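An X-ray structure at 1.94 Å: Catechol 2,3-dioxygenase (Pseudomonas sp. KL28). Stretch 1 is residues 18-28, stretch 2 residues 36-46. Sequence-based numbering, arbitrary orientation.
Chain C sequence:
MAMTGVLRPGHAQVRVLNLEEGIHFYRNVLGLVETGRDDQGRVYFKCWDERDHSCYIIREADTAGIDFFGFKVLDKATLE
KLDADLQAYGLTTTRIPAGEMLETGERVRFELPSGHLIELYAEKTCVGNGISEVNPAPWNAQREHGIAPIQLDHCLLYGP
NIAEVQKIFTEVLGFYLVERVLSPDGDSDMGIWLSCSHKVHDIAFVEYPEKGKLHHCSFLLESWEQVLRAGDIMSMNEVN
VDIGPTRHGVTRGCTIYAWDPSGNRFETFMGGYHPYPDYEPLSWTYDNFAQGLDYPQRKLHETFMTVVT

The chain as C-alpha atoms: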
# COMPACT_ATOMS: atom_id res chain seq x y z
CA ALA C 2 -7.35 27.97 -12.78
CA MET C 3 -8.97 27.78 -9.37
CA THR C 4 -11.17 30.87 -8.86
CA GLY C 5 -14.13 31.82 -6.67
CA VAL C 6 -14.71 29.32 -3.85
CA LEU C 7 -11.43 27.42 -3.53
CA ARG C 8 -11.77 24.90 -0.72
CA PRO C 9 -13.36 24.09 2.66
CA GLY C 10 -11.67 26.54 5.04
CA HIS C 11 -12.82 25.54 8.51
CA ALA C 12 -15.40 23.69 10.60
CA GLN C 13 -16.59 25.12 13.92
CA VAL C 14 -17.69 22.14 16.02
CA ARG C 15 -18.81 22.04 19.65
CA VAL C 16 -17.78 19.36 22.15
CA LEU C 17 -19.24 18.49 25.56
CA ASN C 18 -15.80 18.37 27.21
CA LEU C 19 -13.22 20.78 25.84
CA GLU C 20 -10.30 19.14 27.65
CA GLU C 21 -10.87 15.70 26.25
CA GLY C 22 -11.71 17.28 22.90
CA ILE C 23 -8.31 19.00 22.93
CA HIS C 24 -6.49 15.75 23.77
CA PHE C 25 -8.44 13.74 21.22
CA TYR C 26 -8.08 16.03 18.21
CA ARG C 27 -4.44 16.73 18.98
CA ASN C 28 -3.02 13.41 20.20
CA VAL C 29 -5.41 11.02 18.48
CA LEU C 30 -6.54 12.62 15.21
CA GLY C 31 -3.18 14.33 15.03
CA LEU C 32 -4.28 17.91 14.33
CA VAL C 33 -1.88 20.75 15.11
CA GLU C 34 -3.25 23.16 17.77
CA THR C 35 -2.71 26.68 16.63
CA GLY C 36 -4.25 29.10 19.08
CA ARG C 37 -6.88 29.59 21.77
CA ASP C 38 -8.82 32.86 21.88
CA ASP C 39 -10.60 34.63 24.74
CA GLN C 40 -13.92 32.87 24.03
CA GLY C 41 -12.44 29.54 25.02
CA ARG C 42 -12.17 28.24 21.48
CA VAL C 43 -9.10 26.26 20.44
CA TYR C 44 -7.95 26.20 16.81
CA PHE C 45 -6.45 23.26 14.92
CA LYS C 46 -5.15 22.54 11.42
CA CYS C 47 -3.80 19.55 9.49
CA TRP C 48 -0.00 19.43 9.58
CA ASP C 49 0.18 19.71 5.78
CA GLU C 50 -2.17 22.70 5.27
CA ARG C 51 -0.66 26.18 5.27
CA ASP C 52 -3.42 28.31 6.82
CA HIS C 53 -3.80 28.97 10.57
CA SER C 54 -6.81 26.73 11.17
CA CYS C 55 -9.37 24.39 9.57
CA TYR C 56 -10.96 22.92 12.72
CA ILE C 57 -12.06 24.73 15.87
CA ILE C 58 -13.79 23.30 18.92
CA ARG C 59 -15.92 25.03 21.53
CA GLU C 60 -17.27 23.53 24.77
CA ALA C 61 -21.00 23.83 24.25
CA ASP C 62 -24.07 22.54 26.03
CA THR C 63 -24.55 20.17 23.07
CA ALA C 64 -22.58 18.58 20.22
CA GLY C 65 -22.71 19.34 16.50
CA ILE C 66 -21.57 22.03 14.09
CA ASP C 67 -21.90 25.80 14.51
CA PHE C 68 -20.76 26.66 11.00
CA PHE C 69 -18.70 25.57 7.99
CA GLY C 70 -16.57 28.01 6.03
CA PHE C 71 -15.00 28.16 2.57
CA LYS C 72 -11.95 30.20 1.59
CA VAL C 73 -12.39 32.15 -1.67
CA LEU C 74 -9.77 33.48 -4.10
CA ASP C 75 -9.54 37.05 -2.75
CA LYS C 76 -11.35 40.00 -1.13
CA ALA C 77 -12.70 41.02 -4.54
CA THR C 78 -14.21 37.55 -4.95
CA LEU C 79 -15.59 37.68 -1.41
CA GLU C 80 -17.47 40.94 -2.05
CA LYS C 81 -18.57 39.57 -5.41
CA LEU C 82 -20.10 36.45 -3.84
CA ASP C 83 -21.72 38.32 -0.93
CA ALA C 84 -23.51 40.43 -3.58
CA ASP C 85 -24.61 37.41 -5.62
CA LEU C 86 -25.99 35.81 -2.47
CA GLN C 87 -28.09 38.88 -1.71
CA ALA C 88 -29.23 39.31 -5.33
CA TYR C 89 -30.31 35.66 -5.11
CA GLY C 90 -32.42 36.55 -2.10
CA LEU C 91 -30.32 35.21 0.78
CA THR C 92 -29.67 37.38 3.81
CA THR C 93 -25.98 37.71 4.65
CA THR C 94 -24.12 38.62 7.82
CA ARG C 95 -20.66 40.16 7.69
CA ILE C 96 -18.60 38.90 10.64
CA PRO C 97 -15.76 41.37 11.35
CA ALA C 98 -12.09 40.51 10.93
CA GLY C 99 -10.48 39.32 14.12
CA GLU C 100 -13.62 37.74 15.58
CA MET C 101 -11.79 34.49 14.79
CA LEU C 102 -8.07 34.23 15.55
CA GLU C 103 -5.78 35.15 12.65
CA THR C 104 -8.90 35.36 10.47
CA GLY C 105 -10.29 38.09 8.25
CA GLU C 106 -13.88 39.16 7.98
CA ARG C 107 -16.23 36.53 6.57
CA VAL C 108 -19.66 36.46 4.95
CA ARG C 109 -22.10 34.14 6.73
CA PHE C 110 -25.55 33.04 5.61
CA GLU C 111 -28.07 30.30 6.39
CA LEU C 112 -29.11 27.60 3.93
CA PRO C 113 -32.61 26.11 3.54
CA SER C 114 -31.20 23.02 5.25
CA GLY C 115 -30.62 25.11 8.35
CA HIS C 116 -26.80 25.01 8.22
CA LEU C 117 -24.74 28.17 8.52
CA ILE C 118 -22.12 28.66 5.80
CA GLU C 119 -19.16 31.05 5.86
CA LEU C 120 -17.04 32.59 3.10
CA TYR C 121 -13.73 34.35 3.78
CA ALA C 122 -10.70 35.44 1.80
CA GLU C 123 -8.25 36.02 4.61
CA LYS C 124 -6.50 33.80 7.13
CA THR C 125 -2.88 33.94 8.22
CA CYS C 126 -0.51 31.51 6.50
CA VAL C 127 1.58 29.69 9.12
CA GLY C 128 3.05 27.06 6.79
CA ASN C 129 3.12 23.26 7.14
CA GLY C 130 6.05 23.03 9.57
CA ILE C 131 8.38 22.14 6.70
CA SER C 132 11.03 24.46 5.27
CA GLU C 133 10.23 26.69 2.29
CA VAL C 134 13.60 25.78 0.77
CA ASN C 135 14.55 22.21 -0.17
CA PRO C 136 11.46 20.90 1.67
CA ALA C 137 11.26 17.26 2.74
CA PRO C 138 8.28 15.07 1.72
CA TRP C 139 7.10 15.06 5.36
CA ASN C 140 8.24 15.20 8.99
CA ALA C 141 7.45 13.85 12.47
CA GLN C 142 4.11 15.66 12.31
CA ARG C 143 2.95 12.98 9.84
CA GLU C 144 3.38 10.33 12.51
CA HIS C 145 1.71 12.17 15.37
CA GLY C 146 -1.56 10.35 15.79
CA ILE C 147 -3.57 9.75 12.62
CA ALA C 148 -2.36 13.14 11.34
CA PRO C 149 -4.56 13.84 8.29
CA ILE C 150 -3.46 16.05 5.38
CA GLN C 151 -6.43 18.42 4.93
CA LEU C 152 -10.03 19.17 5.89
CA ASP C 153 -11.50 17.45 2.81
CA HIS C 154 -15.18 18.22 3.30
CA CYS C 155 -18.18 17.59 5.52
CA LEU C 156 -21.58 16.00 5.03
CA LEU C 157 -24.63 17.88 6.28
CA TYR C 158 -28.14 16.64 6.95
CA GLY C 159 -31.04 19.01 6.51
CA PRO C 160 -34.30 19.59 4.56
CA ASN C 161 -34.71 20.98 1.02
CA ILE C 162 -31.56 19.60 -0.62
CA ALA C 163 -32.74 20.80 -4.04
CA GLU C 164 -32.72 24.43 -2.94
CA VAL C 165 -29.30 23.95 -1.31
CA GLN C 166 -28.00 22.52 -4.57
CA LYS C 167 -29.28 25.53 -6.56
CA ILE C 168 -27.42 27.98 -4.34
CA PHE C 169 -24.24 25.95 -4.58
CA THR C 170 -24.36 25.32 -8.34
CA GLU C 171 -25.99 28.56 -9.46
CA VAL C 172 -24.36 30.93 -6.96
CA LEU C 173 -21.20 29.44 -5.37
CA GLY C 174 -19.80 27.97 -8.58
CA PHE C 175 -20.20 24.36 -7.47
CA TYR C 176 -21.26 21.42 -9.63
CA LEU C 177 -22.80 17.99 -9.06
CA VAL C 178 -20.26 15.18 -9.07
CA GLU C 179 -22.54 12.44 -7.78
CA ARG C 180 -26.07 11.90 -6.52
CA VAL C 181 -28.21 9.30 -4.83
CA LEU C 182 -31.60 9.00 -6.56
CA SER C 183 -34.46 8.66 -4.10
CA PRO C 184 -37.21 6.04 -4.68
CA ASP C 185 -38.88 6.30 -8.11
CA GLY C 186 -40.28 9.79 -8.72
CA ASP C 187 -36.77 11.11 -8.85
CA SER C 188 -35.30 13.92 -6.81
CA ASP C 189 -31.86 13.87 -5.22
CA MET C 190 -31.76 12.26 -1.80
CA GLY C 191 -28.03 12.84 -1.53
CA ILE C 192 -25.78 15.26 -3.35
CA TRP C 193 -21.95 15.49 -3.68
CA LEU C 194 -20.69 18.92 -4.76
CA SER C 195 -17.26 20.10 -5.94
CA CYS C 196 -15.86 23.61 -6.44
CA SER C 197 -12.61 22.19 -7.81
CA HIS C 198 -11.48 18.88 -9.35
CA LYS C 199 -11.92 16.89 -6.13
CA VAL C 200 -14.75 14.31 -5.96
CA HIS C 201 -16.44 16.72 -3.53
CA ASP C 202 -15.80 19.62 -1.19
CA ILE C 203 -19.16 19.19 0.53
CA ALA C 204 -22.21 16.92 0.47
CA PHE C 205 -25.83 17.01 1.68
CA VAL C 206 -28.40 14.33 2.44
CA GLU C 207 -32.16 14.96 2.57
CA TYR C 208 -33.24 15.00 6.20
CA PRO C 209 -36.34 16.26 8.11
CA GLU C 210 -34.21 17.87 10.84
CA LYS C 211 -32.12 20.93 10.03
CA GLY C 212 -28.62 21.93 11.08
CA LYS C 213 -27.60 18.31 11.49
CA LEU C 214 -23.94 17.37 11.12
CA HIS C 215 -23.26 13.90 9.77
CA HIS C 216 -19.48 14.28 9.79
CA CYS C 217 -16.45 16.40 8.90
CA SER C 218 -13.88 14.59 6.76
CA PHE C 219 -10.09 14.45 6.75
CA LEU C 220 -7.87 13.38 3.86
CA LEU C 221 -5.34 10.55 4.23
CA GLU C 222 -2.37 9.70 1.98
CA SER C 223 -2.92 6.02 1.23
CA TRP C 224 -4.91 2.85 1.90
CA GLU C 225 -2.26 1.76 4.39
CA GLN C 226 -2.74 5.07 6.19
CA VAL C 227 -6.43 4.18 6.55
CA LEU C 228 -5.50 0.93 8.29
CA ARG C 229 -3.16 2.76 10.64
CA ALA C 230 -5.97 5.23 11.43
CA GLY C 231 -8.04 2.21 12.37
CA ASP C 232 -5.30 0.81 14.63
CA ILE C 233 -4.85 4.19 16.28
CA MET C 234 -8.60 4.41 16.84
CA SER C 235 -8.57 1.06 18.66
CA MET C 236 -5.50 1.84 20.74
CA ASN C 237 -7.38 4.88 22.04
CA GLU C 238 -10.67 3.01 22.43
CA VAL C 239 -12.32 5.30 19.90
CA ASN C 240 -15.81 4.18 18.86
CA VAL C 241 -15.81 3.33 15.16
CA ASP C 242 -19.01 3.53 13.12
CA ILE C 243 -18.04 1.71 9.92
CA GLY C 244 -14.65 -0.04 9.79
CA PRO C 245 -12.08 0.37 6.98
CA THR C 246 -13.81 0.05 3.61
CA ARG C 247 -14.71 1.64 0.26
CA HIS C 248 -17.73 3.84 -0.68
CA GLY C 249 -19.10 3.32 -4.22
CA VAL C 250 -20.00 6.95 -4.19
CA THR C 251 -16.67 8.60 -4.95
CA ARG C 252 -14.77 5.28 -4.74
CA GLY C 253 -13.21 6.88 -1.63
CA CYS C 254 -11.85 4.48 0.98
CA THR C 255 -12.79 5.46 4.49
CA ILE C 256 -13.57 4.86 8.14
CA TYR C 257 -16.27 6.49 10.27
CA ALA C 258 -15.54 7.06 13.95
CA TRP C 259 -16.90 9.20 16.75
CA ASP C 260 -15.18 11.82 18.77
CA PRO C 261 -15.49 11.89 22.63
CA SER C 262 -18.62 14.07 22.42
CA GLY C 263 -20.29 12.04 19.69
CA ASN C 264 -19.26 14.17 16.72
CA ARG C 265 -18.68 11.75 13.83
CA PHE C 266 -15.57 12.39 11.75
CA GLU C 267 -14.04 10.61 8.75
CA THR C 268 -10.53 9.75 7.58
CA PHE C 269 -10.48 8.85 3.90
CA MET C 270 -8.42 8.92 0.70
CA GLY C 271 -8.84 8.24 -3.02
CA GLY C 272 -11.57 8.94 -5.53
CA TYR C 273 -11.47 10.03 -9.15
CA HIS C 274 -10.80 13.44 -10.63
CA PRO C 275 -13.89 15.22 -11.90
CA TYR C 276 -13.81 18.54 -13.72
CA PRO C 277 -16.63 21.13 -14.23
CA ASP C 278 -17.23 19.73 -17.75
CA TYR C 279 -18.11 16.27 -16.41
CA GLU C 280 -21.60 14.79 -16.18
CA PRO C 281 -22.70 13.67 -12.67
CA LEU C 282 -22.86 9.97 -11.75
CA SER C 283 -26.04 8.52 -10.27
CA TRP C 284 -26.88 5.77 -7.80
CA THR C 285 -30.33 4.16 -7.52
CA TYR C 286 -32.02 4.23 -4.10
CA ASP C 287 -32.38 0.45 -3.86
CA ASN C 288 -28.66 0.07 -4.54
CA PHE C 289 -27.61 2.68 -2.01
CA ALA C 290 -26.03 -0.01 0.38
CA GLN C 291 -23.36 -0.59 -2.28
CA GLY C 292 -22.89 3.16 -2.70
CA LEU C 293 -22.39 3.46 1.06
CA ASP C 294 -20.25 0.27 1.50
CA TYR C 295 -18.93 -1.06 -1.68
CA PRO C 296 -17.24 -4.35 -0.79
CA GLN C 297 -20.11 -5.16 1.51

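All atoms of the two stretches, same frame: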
# COMPACT_ATOMS: atom_id res chain seq x y z
N ASN C 18 -16.94 18.18 26.33
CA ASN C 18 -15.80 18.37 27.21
C ASN C 18 -14.61 18.87 26.40
O ASN C 18 -13.98 18.12 25.66
CB ASN C 18 -15.42 17.06 27.91
CG ASN C 18 -14.37 17.25 29.00
OD1 ASN C 18 -13.30 17.82 28.77
ND2 ASN C 18 -14.68 16.78 30.20
N LEU C 19 -14.31 20.15 26.56
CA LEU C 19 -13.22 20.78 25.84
C LEU C 19 -11.89 20.06 26.06
O LEU C 19 -11.19 19.75 25.10
CB LEU C 19 -13.09 22.24 26.27
CG LEU C 19 -12.98 23.28 25.15
CD1 LEU C 19 -12.82 24.66 25.76
CD2 LEU C 19 -11.80 22.96 24.26
N GLU C 20 -11.55 19.81 27.32
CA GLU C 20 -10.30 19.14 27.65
C GLU C 20 -10.09 17.84 26.91
O GLU C 20 -9.04 17.62 26.31
CB GLU C 20 -10.19 18.88 29.15
CG GLU C 20 -9.53 20.01 29.90
CD GLU C 20 -10.27 21.31 29.74
OE1 GLU C 20 -9.61 22.37 29.72
OE2 GLU C 20 -11.52 21.28 29.66
N GLU C 21 -11.08 16.95 26.94
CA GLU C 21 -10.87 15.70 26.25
C GLU C 21 -11.00 15.88 24.74
O GLU C 21 -10.52 15.06 23.97
CB GLU C 21 -11.77 14.59 26.84
CG GLU C 21 -13.27 14.69 26.67
CD GLU C 21 -14.01 13.62 27.49
OE1 GLU C 21 -13.57 12.46 27.53
OE2 GLU C 21 -15.05 13.95 28.10
N GLY C 22 -11.60 16.99 24.32
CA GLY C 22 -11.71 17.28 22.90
C GLY C 22 -10.34 17.74 22.42
O GLY C 22 -9.92 17.41 21.31
N ILE C 23 -9.64 18.50 23.26
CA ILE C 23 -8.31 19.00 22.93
C ILE C 23 -7.35 17.81 22.75
O ILE C 23 -6.67 17.69 21.74
CB ILE C 23 -7.75 19.92 24.04
CG1 ILE C 23 -8.58 21.21 24.12
CG2 ILE C 23 -6.29 20.26 23.78
CD1 ILE C 23 -8.06 22.21 25.15
N HIS C 24 -7.33 16.95 23.76
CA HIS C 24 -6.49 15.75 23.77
C HIS C 24 -6.77 14.87 22.57
O HIS C 24 -5.85 14.44 21.86
CB HIS C 24 -6.74 14.94 25.04
CG HIS C 24 -6.17 13.56 25.01
ND1 HIS C 24 -4.83 13.31 25.20
CD2 HIS C 24 -6.75 12.36 24.76
CE1 HIS C 24 -4.60 12.01 25.08
NE2 HIS C 24 -5.75 11.42 24.81
N PHE C 25 -8.05 14.60 22.33
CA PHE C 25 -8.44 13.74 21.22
C PHE C 25 -7.99 14.26 19.86
O PHE C 25 -7.24 13.59 19.15
CB PHE C 25 -9.95 13.52 21.22
CG PHE C 25 -10.44 12.74 20.04
CD1 PHE C 25 -10.89 13.39 18.90
CD2 PHE C 25 -10.42 11.35 20.05
CE1 PHE C 25 -11.31 12.67 17.78
CE2 PHE C 25 -10.84 10.62 18.94
CZ PHE C 25 -11.28 11.28 17.81
N TYR C 26 -8.43 15.46 19.50
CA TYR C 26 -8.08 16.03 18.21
C TYR C 26 -6.60 16.35 18.03
O TYR C 26 -6.14 16.52 16.91
CB TYR C 26 -8.91 17.30 17.94
CG TYR C 26 -10.33 17.00 17.52
CD1 TYR C 26 -10.59 16.39 16.29
CD2 TYR C 26 -11.40 17.29 18.36
CE1 TYR C 26 -11.90 16.07 15.91
CE2 TYR C 26 -12.71 16.98 17.98
CZ TYR C 26 -12.95 16.37 16.75
OH TYR C 26 -14.24 16.07 16.36
N ARG C 27 -5.85 16.41 19.11
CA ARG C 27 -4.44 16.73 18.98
C ARG C 27 -3.53 15.50 19.05
O ARG C 27 -2.60 15.36 18.25
CB ARG C 27 -4.01 17.73 20.05
CG ARG C 27 -2.93 18.68 19.56
CD ARG C 27 -1.84 18.88 20.58
NE ARG C 27 -2.30 19.58 21.77
CZ ARG C 27 -1.49 20.05 22.71
NH1 ARG C 27 -0.17 19.90 22.58
NH2 ARG C 27 -1.98 20.68 23.76
N ASN C 28 -3.82 14.61 19.99
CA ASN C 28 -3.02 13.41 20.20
C ASN C 28 -3.54 12.16 19.50
O ASN C 28 -2.79 11.22 19.27
CB ASN C 28 -2.90 13.16 21.70
CG ASN C 28 -2.23 14.30 22.42
OD1 ASN C 28 -2.49 14.54 23.60
ND2 ASN C 28 -1.36 15.02 21.72
N GLY C 36 -3.89 27.93 18.32
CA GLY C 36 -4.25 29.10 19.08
C GLY C 36 -5.53 28.88 19.87
O GLY C 36 -6.34 28.02 19.54
N ARG C 37 -5.69 29.66 20.93
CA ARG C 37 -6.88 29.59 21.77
C ARG C 37 -7.24 31.03 22.11
O ARG C 37 -6.48 31.72 22.79
CB ARG C 37 -6.56 28.79 23.04
CG ARG C 37 -5.87 27.46 22.76
CD ARG C 37 -5.39 26.78 24.03
NE ARG C 37 -6.49 26.18 24.79
CZ ARG C 37 -6.34 25.45 25.88
NH1 ARG C 37 -5.12 25.20 26.35
NH2 ARG C 37 -7.40 24.94 26.50
N ASP C 38 -8.40 31.49 21.63
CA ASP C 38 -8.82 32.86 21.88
C ASP C 38 -9.40 33.08 23.28
O ASP C 38 -9.32 32.22 24.15
CB ASP C 38 -9.82 33.34 20.82
CG ASP C 38 -11.10 32.52 20.79
OD1 ASP C 38 -11.55 32.05 21.86
OD2 ASP C 38 -11.67 32.36 19.69
N ASP C 39 -10.00 34.25 23.47
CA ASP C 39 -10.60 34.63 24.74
C ASP C 39 -11.99 34.04 24.98
O ASP C 39 -12.51 34.10 26.09
CB ASP C 39 -10.66 36.16 24.84
CG ASP C 39 -11.17 36.81 23.56
OD1 ASP C 39 -10.44 36.79 22.55
OD2 ASP C 39 -12.31 37.33 23.57
N GLN C 40 -12.59 33.47 23.93
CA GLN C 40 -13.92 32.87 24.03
C GLN C 40 -13.84 31.42 24.47
O GLN C 40 -14.87 30.76 24.65
CB GLN C 40 -14.63 32.94 22.68
CG GLN C 40 -14.93 34.34 22.21
CD GLN C 40 -15.56 34.36 20.84
OE1 GLN C 40 -16.60 33.72 20.61
NE2 GLN C 40 -14.95 35.08 19.91
N GLY C 41 -12.62 30.91 24.61
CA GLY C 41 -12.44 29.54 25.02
C GLY C 41 -12.42 28.57 23.86
O GLY C 41 -12.59 27.36 24.03
N ARG C 42 -12.22 29.09 22.65
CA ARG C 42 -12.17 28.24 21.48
C ARG C 42 -10.72 27.91 21.15
O ARG C 42 -9.85 28.78 21.25
CB ARG C 42 -12.81 28.94 20.29
CG ARG C 42 -14.15 29.57 20.60
CD ARG C 42 -14.28 30.86 19.83
NE ARG C 42 -15.08 30.72 18.62
CZ ARG C 42 -15.16 31.66 17.68
NH1 ARG C 42 -14.48 32.79 17.82
NH2 ARG C 42 -15.95 31.49 16.63
N VAL C 43 -10.46 26.67 20.78
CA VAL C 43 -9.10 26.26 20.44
C VAL C 43 -9.06 25.87 18.96
O VAL C 43 -9.90 25.10 18.49
CB VAL C 43 -8.63 25.09 21.34
CG1 VAL C 43 -9.61 23.97 21.29
CG2 VAL C 43 -7.26 24.61 20.90
N TYR C 44 -8.09 26.43 18.25
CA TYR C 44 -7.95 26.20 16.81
C TYR C 44 -6.94 25.11 16.45
O TYR C 44 -5.88 24.99 17.08
CB TYR C 44 -7.55 27.50 16.10
CG TYR C 44 -8.46 28.70 16.37
CD1 TYR C 44 -8.55 29.27 17.64
CD2 TYR C 44 -9.20 29.28 15.33
CE1 TYR C 44 -9.34 30.39 17.88
CE2 TYR C 44 -10.00 30.41 15.56
CZ TYR C 44 -10.06 30.96 16.83
OH TYR C 44 -10.85 32.06 17.06
N PHE C 45 -7.28 24.35 15.42
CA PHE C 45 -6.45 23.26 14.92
C PHE C 45 -6.34 23.34 13.41
O PHE C 45 -7.13 24.02 12.75
CB PHE C 45 -7.06 21.90 15.25
CG PHE C 45 -7.15 21.59 16.71
CD1 PHE C 45 -8.31 21.86 17.43
CD2 PHE C 45 -6.09 20.95 17.36
CE1 PHE C 45 -8.42 21.49 18.77
CE2 PHE C 45 -6.20 20.57 18.69
CZ PHE C 45 -7.36 20.84 19.40
N LYS C 46 -5.36 22.63 12.86
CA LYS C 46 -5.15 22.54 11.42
C LYS C 46 -4.42 21.23 11.11
O LYS C 46 -3.82 20.62 12.00
CB LYS C 46 -4.30 23.71 10.92
CG LYS C 46 -2.82 23.62 11.29
CD LYS C 46 -2.05 24.78 10.69
CE LYS C 46 -1.74 24.54 9.22
NZ LYS C 46 -0.62 23.54 9.09

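A helix laid against a β-hairpin commonly adheres largely through side chains, without any hydrogen bond between the two, each element having its own internal backbone hydrogen bonds, and this pair from catechol 2,3-dioxygenase is a compact example. Helix 19-28 runs nearly parallel to strand 43-46, with 12° between their N-to-C directions and a closest axial approach of 9.9 Å. Asn18 caps the helix, its OD1 accepting from Glu21 N at 3.0 Å. In the second stretch, Tyr44 N donates to Gly36 O (2.7 Å), joining the two strands, and Asp38 N donates to Arg42 O (3.1 Å), closing the loop beyond them. The turn between them is organised by Asp38, whose OD1 accepts from Gln40 N (2.7 Å) and Arg42 N (3.1 Å), while its OD2 accepts from Tyr44 OH (2.8 Å). Gly41 adopts a positive phi of 88°, where a CB would jam against the preceding carbonyl.

No hydrogen bond crosses the interface; the 342 Å² buried there is held by packing. Alternation along the strand directs Val43 and Phe45 toward the helix, and residues one helical turn apart meet them. Leu19 CD2 lies 3.8 Å from Val43 CG1, and Leu19 CD1 reaches Gly41 O at 3.2 Å. Ile23, branched and extended (chi1 m, chi2 t), brings CG1 to 4.1 Å from Val43 CG1, while its CD1 sits over one face of the Arg37 guanidinium, 3.1 Å from Arg37 NH2. An exposed arginine thus covers an aliphatic side chain with its flat end.

Phe45 gives up the most area, 85 Å². Tyr26 CB lies over one face of its ring, 4.2 Å from the centroid and 14° off the normal, a CH-π contact; the tyrosine's phenol end leads away. At the ring edge, Arg27 CB approaches Phe45 CE2 to 3.8 Å, so even a charged residue contributes aliphatic carbon to the contact.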